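Local coordinates for protein phosphatidylglycerophosphatase B (Bacillus subtilis, PDB 6FMX) that removes the terminal phosphate of phosphatidylglycerophosphate in the membrane and also dephosphorylates undecaprenyl pyrophosphate for lipid carrier synthesis, at residues 75-78 and 79-82; 149-152 and 153-157; 169-172 and 173-177. One frame throughout, in Å; residues are numbered along the deposited sequence.

Contact 1: residues 75-78 and 79-82; sequences SFLL and PLIV. With OLC ((2R)-2,3-dihydroxypropyl (9Z)-octadec-9-enoate), chain B.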
loop_
_atom_site.group_PDB
_atom_site.type_symbol
_atom_site.label_atom_id
_atom_site.label_comp_id
_atom_site.label_asym_id
_atom_site.label_seq_id
_atom_site.Cartn_x
_atom_site.Cartn_y
_atom_site.Cartn_z
ATOM N N SER A 75 -10.216 4.985 -4.603
ATOM C CA SER A 75 -10.933 6.085 -5.230
ATOM C C SER A 75 -10.083 7.341 -5.341
ATOM O O SER A 75 -10.370 8.193 -6.189
ATOM C CB SER A 75 -12.213 6.394 -4.457
ATOM O OG SER A 75 -11.912 7.097 -3.263
ATOM N N PHE A 76 -9.058 7.479 -4.506
ATOM C CA PHE A 76 -8.111 8.577 -4.639
ATOM C C PHE A 76 -6.961 8.228 -5.572
ATOM O O PHE A 76 -6.535 9.071 -6.368
ATOM C CB PHE A 76 -7.550 8.948 -3.264
ATOM C CG PHE A 76 -6.412 9.930 -3.305
ATOM C CD1 PHE A 76 -6.649 11.279 -3.520
ATOM C CD2 PHE A 76 -5.110 9.511 -3.091
ATOM C CE1 PHE A 76 -5.599 12.191 -3.540
ATOM C CE2 PHE A 76 -4.064 10.407 -3.111
ATOM C CZ PHE A 76 -4.304 11.754 -3.334
ATOM N N LEU A 77 -6.470 6.990 -5.511
ATOM C CA LEU A 77 -5.261 6.637 -6.242
ATOM C C LEU A 77 -5.504 6.476 -7.732
ATOM O O LEU A 77 -4.605 6.774 -8.524
ATOM C CB LEU A 77 -4.650 5.364 -5.671
ATOM C CG LEU A 77 -4.072 5.568 -4.276
ATOM C CD1 LEU A 77 -3.859 4.235 -3.610
ATOM C CD2 LEU A 77 -2.794 6.372 -4.299
ATOM N N LEU A 78 -6.687 6.009 -8.146
ATOM C CA LEU A 78 -6.951 5.900 -9.573
ATOM C C LEU A 78 -6.883 7.262 -10.280
ATOM O O LEU A 78 -6.154 7.377 -11.270
ATOM C CB LEU A 78 -8.285 5.187 -9.822
ATOM C CG LEU A 78 -8.675 5.003 -11.288
ATOM C CD1 LEU A 78 -7.521 4.421 -12.100
ATOM C CD2 LEU A 78 -9.916 4.119 -11.414
ATOM N N PRO A 79 -7.589 8.304 -9.813
ATOM C CA PRO A 79 -7.390 9.618 -10.457
ATOM C C PRO A 79 -5.987 10.160 -10.288
ATOM O O PRO A 79 -5.500 10.862 -11.183
ATOM C CB PRO A 79 -8.428 10.520 -9.766
ATOM C CG PRO A 79 -8.827 9.794 -8.535
ATOM C CD PRO A 79 -8.701 8.342 -8.851
ATOM N N LEU A 80 -5.317 9.865 -9.170
ATOM C CA LEU A 80 -3.944 10.328 -8.999
ATOM C C LEU A 80 -3.027 9.718 -10.054
ATOM O O LEU A 80 -2.235 10.424 -10.686
ATOM C CB LEU A 80 -3.433 9.992 -7.599
ATOM C CG LEU A 80 -1.988 10.454 -7.357
ATOM C CD1 LEU A 80 -1.840 11.958 -7.522
ATOM C CD2 LEU A 80 -1.481 10.008 -5.991
ATOM N N ILE A 81 -3.119 8.401 -10.251
ATOM C CA ILE A 81 -2.266 7.737 -11.236
ATOM C C ILE A 81 -2.535 8.292 -12.629
ATOM O O ILE A 81 -1.603 8.582 -13.394
ATOM C CB ILE A 81 -2.484 6.213 -11.176
ATOM C CG1 ILE A 81 -1.955 5.664 -9.851
ATOM C CG2 ILE A 81 -1.803 5.539 -12.352
ATOM C CD1 ILE A 81 -2.481 4.274 -9.505
ATOM N N VAL A 82 -3.814 8.465 -12.970
ATOM C CA VAL A 82 -4.203 8.981 -14.279
ATOM C C VAL A 82 -3.668 10.395 -14.480
ATOM O O VAL A 82 -3.222 10.755 -15.577
ATOM C CB VAL A 82 -5.736 8.915 -14.435
ATOM C CG1 VAL A 82 -6.196 9.648 -15.683
ATOM C CG2 VAL A 82 -6.195 7.473 -14.481
HETATM C C18 OLC B . 5.441 17.058 -14.854
HETATM C C10 OLC B . 1.417 16.226 -8.626
HETATM C C9 OLC B . 0.358 16.322 -7.844
HETATM C C17 OLC B . 4.108 16.320 -14.987
HETATM C C11 OLC B . 1.340 15.584 -10.012
HETATM C C8 OLC B . -1.001 15.787 -8.288
HETATM C C24 OLC B . -12.684 10.796 -5.074
HETATM C C16 OLC B . 4.155 14.956 -14.293
HETATM C C12 OLC B . 0.911 16.618 -11.059
HETATM C C7 OLC B . -2.082 16.173 -7.283
HETATM C C15 OLC B . 3.747 15.097 -12.829
HETATM C C13 OLC B . 1.916 16.670 -12.210
HETATM C C6 OLC B . -3.415 15.613 -7.773
HETATM C C14 OLC B . 2.231 15.263 -12.701
HETATM C C5 OLC B . -4.336 15.331 -6.584
HETATM C C4 OLC B . -4.965 13.944 -6.739
HETATM C C3 OLC B . -6.436 14.057 -7.134
HETATM C C2 OLC B . -7.154 12.755 -6.786
HETATM C C21 OLC B . -10.722 11.939 -6.142
HETATM C C1 OLC B . -8.673 12.930 -6.850
HETATM C C22 OLC B . -11.525 11.761 -4.853
HETATM O O19 OLC B . -9.167 13.442 -7.796
HETATM O O25 OLC B . -12.933 10.077 -3.893
HETATM O O23 OLC B . -10.688 11.240 -3.860
HETATM O O20 OLC B . -9.480 12.489 -5.793
#

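Contact 2: residues 149-152 and 153-157; sequences PVIA and YFLVK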
loop_
_atom_site.group_PDB
_atom_site.type_symbol
_atom_site.label_atom_id
_atom_site.label_comp_id
_atom_site.label_asym_id
_atom_site.label_seq_id
_atom_site.Cartn_x
_atom_site.Cartn_y
_atom_site.Cartn_z
ATOM N N PRO A 149 5.566 4.046 -3.970
ATOM C CA PRO A 149 6.910 3.747 -4.501
ATOM C C PRO A 149 6.968 3.698 -6.019
ATOM O O PRO A 149 7.986 4.097 -6.608
ATOM C CB PRO A 149 7.244 2.387 -3.877
ATOM C CG PRO A 149 6.406 2.325 -2.648
ATOM C CD PRO A 149 5.130 3.034 -2.983
ATOM N N VAL A 150 5.903 3.225 -6.674
ATOM C CA VAL A 150 5.869 3.210 -8.134
ATOM C C VAL A 150 5.881 4.634 -8.678
ATOM O O VAL A 150 6.628 4.955 -9.610
ATOM C CB VAL A 150 4.641 2.429 -8.632
ATOM C CG1 VAL A 150 4.351 2.753 -10.081
ATOM C CG2 VAL A 150 4.871 0.944 -8.476
ATOM N N ILE A 151 5.034 5.501 -8.117
ATOM C CA ILE A 151 5.036 6.905 -8.522
ATOM C C ILE A 151 6.424 7.500 -8.343
ATOM O O ILE A 151 6.948 8.184 -9.231
ATOM C CB ILE A 151 3.978 7.693 -7.728
ATOM C CG1 ILE A 151 2.573 7.371 -8.236
ATOM C CG2 ILE A 151 4.272 9.199 -7.797
ATOM C CD1 ILE A 151 1.450 7.930 -7.337
ATOM N N ALA A 152 7.041 7.243 -7.186
ATOM C CA ALA A 152 8.395 7.720 -6.936
ATOM C C ALA A 152 9.357 7.245 -8.017
ATOM O O ALA A 152 10.185 8.023 -8.505
ATOM C CB ALA A 152 8.873 7.251 -5.562
ATOM N N TYR A 153 9.262 5.968 -8.397
ATOM C CA TYR A 153 10.176 5.437 -9.403
ATOM C C TYR A 153 10.017 6.169 -10.727
ATOM O O TYR A 153 11.010 6.588 -11.336
ATOM C CB TYR A 153 9.952 3.933 -9.596
ATOM C CG TYR A 153 10.692 3.400 -10.809
ATOM C CD1 TYR A 153 12.060 3.196 -10.761
ATOM C CD2 TYR A 153 10.026 3.101 -11.992
ATOM C CE1 TYR A 153 12.761 2.716 -11.866
ATOM C CE2 TYR A 153 10.711 2.623 -13.101
ATOM C CZ TYR A 153 12.078 2.437 -13.026
ATOM O OH TYR A 153 12.762 1.967 -14.116
ATOM N N PHE A 154 8.777 6.345 -11.185
ATOM C CA PHE A 154 8.567 6.965 -12.486
ATOM C C PHE A 154 8.796 8.472 -12.461
ATOM O O PHE A 154 9.242 9.037 -13.466
ATOM C CB PHE A 154 7.168 6.632 -12.996
ATOM C CG PHE A 154 7.054 5.237 -13.552
ATOM C CD1 PHE A 154 7.724 4.890 -14.710
ATOM C CD2 PHE A 154 6.289 4.272 -12.905
ATOM C CE1 PHE A 154 7.636 3.605 -15.225
ATOM C CE2 PHE A 154 6.189 2.976 -13.413
ATOM C CZ PHE A 154 6.860 2.640 -14.575
ATOM N N LEU A 155 8.531 9.138 -11.335
ATOM C CA LEU A 155 8.873 10.557 -11.241
ATOM C C LEU A 155 10.379 10.765 -11.333
ATOM O O LEU A 155 10.847 11.633 -12.077
ATOM C CB LEU A 155 8.332 11.164 -9.947
ATOM C CG LEU A 155 6.810 11.335 -9.829
ATOM C CD1 LEU A 155 6.469 12.012 -8.506
ATOM C CD2 LEU A 155 6.215 12.090 -11.027
ATOM N N VAL A 156 11.153 9.984 -10.575
ATOM C CA VAL A 156 12.607 10.084 -10.642
ATOM C C VAL A 156 13.108 9.682 -12.027
ATOM O O VAL A 156 14.100 10.232 -12.521
ATOM C CB VAL A 156 13.244 9.236 -9.518
ATOM C CG1 VAL A 156 14.721 8.969 -9.782
ATOM C CG2 VAL A 156 13.069 9.926 -8.164
ATOM N N LYS A 157 12.422 8.749 -12.692
ATOM C CA LYS A 157 12.840 8.337 -14.033
ATOM C C LYS A 157 12.679 9.470 -15.044
ATOM O O LYS A 157 13.535 9.665 -15.918
ATOM C CB LYS A 157 12.041 7.112 -14.487
ATOM C CG LYS A 157 12.408 6.628 -15.903
ATOM C CD LYS A 157 11.673 5.355 -16.289
ATOM C CE LYS A 157 11.867 5.047 -17.770
ATOM N NZ LYS A 157 10.907 4.020 -18.259
#

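Contact 3: residues 169-172 and 173-177; sequences VYII and AGVIA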
loop_
_atom_site.group_PDB
_atom_site.type_symbol
_atom_site.label_atom_id
_atom_site.label_comp_id
_atom_site.label_asym_id
_atom_site.label_seq_id
_atom_site.Cartn_x
_atom_site.Cartn_y
_atom_site.Cartn_z
ATOM N N VAL A 169 12.539 11.539 -2.488
ATOM C CA VAL A 169 11.284 11.166 -3.131
ATOM C C VAL A 169 10.821 9.809 -2.618
ATOM O O VAL A 169 9.642 9.617 -2.290
ATOM C CB VAL A 169 11.448 11.186 -4.662
ATOM C CG1 VAL A 169 10.186 10.683 -5.345
ATOM C CG2 VAL A 169 11.802 12.613 -5.130
ATOM N N TYR A 170 11.752 8.867 -2.489
ATOM C CA TYR A 170 11.393 7.535 -2.020
ATOM C C TYR A 170 11.056 7.543 -0.533
ATOM O O TYR A 170 10.192 6.782 -0.078
ATOM C CB TYR A 170 12.534 6.568 -2.304
ATOM C CG TYR A 170 12.548 6.012 -3.709
ATOM C CD1 TYR A 170 11.603 5.081 -4.118
ATOM C CD2 TYR A 170 13.526 6.397 -4.620
ATOM C CE1 TYR A 170 11.626 4.550 -5.404
ATOM C CE2 TYR A 170 13.557 5.871 -5.899
ATOM C CZ TYR A 170 12.607 4.947 -6.285
ATOM O OH TYR A 170 12.640 4.430 -7.560
ATOM N N ILE A 171 11.743 8.384 0.241
ATOM C CA ILE A 171 11.419 8.510 1.659
ATOM C C ILE A 171 10.002 9.035 1.827
ATOM O O ILE A 171 9.235 8.536 2.658
ATOM C CB ILE A 171 12.453 9.402 2.371
ATOM C CG1 ILE A 171 13.735 8.611 2.622
ATOM C CG2 ILE A 171 11.896 9.915 3.695
ATOM C CD1 ILE A 171 14.889 9.474 3.128
ATOM N N ILE A 172 9.618 10.022 1.016
ATOM C CA ILE A 172 8.256 10.547 1.071
ATOM C C ILE A 172 7.249 9.450 0.748
ATOM O O ILE A 172 6.229 9.303 1.428
ATOM C CB ILE A 172 8.105 11.750 0.123
ATOM C CG1 ILE A 172 8.893 12.942 0.657
ATOM C CG2 ILE A 172 6.635 12.134 -0.006
ATOM C CD1 ILE A 172 8.920 14.125 -0.293
ATOM N N ALA A 173 7.527 8.655 -0.289
ATOM C CA ALA A 173 6.634 7.552 -0.625
ATOM C C ALA A 173 6.532 6.554 0.523
ATOM O O ALA A 173 5.440 6.061 0.834
ATOM C CB ALA A 173 7.107 6.865 -1.907
ATOM N N GLY A 174 7.657 6.262 1.178
ATOM C CA GLY A 174 7.634 5.339 2.301
ATOM C C GLY A 174 6.896 5.902 3.505
ATOM O O GLY A 174 6.143 5.192 4.173
ATOM N N VAL A 175 7.105 7.188 3.799
ATOM C CA VAL A 175 6.393 7.814 4.912
ATOM C C VAL A 175 4.891 7.784 4.664
ATOM O O VAL A 175 4.102 7.482 5.570
ATOM C CB VAL A 175 6.887 9.258 5.135
ATOM C CG1 VAL A 175 5.997 9.961 6.157
ATOM C CG2 VAL A 175 8.332 9.275 5.589
ATOM N N ILE A 176 4.468 8.108 3.439
ATOM C CA ILE A 176 3.042 8.125 3.122
ATOM C C ILE A 176 2.441 6.732 3.305
ATOM O O ILE A 176 1.400 6.563 3.951
ATOM C CB ILE A 176 2.810 8.644 1.692
ATOM C CG1 ILE A 176 3.119 10.135 1.595
ATOM C CG2 ILE A 176 1.377 8.403 1.272
ATOM C CD1 ILE A 176 2.978 10.662 0.167
ATOM N N ALA A 177 3.095 5.716 2.742
ATOM C CA ALA A 177 2.567 4.356 2.842
ATOM C C ALA A 177 2.492 3.903 4.296
ATOM O O ALA A 177 1.490 3.316 4.722
ATOM C CB ALA A 177 3.421 3.383 2.018
#

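Contact 1: residues 75-78 and 79-82
Ile81 N donates to Leu77 O over 2.8 Å with an N-H...O angle of 166°. It is the shortest of three i to i+4 bonds that join 75-78 to 79-82 in the proline-kinked transmembrane helix 74-92. Val82 N reaches Leu78 O in an equally straight bond. Leu80 N to Phe76 O is longer, at 3.2 Å, and more bent, with an angle of 152°. The turn before lacks a bond because Pro79 N carries no hydrogen. Pro79 CD instead lies 3.1 Å from Ser75 O, so the ring fills the space where an N-H would point. Pro79 also crowds the residue before it. Its CD sits only 3.3 Å from Leu78 CB, tighter than usual packing, and the two side chains meet at about a right angle.

A monoolein molecule (OLC) runs along one side of the helix. Phe76 has CG anti to its N (chi1 171°), which brings the ring over to the lipid and to Leu80, both on one side of its plane. Phe76 CD1 meets OLC C2 obliquely at 3.6 Å. Further round the same ring, Phe76 CE2 touches Leu80 CD2 at 3.9 Å. The two methyls of Leu80 divide the work. CD2 turns to the phenyl ring, and CD1 lies against the acyl chain at OLC C4. Pro79 CG packs beside the lipid's ester carbon, OLC C1.

Elsewhere on the helix, Ile81 and Leu78 pack on helix 96-118. Phe76, Leu77 and Leu80 face helix 139-158, which carries His140, the probable proton donor and a residue of the tungstate pocket. His70 NE2 is a second polar partner of the lipid. At the start of the segment the lipid's glycerol hydroxyl O25 forms a hydrogen bond of 3.2 Å with Ser75 OG.

Contact 2: residues 149-152 and 153-157
Phe154 lies alongside Val150, both side chains pointing the same way. Val150 CG1 sits in the plane of the phenyl ring, at its edge, 3.7 Å from Phe154 CD2. Phe154 CD2 also lies 3.4 Å from Val150 O, which approaches the ring obliquely. Phe154 CG is anti to the carbonyl carbon (chi1 -78°), which lays the ring back along the preceding turn toward Val150. One face is covered by the neighbouring residue: Tyr153 CD2 stands 3.8 Å above the ring centre. Phe154 also packs on Met88, Leu99 and Met100. With an alanine here, Val150 CG1 would probably lose its aromatic neighbour, Tyr153 CD2 the ring beneath it, and a gap would open beside Met100.

The next pair follows the same pattern. Ile151 CG2 packs 3.6 Å from Leu155 CD1, and Leu155 CG rests 3.2 Å from Ile151 O. Both pairs link successive turns of helix 139-158, a membrane-spanning helix of the PAP2 phosphatase fold. Pro149 opens the segment, and its N offers no hydrogen to the turn before, so the helix kinks there. From Pro149 O onward the i to i+4 bonds are complete. Leu155 N to Ile151 O is the shortest, at 2.8 Å; Phe154 N to Val150 O measures 3.0 Å. In both, the donor lies nearly along the C=O axis.

The polar groups of this stretch turn toward the cytoplasmic end of the bundle. Tyr153 OH is hydrogen-bonded to Asp213 OD2 and Lys217 NZ. Lys157 NZ makes salt bridges to Asp96 and to the same oxygen of Asp213.

Contact 3: residues 169-172 and 173-177
The backbone runs from 169-172 into 173-177 as regular alpha helix. Four i to i+4 bonds tie the two segments. Val175 N to Ile171 O is the shortest, at 2.8 Å, and its donor sits close to the direction in which the carbonyl points. Gly174 N to Tyr170 O measures 2.9 Å, with the donor tilted 25° from the carbonyl plane. Ile176 N to Ile172 O and Ala173 N to Val169 O complete the set.

Branched side chains pair one turn apart over this frame. Ile171 CG2 approaches Val175 CG2 at 4.1 Å, an ordinary van der Waals contact between methyls. Ile172 CG2 meets Ile176 CD1 at 3.9 Å, the end of the longer isoleucine branch. Ile176 CG1 is anti to the carbonyl carbon, beside the backbone N (chi1 -70°). This turns the branch back along the helix, with Ile176 CG1 3.2 Å from Ile172 O. Val175 CG2 makes the same kind of approach, 3.2 Å from Ile171 O.

Ile171, Ile172 and Val175 lie on the surface, where they probably face lipid. Val169 and Tyr170 turn to Ala152 on helix 139-158, and Tyr170 also reaches Phe206 and Lys210 on helix 192-215. This is the packing of a membrane-spanning helix at the edge of a bundle, here helix 166-186 of the PAP2 fold.

Overall arrangement
The three contacts lie on three transmembrane helices and come in series along the chain: contact 1 on 74-92, contact 2 on 139-158 and contact 3 on 166-186. Contact 2 touches both of the others. Its centre is about 15 Å from that of contact 1, which it meets through Ile151 CD1 and Leu80 CD2, 3.8 Å apart. Its centre is about 11 Å from that of contact 3, where Ala152 CB packs on Val169 CG1 at 3.7 Å. Contacts 1 and 3 do not touch; their centres are about 17 Å apart. Helix 139-158 thus packs against both helix 74-92 and helix 166-186, and its far end carries His140 of the tungstate-binding pocket.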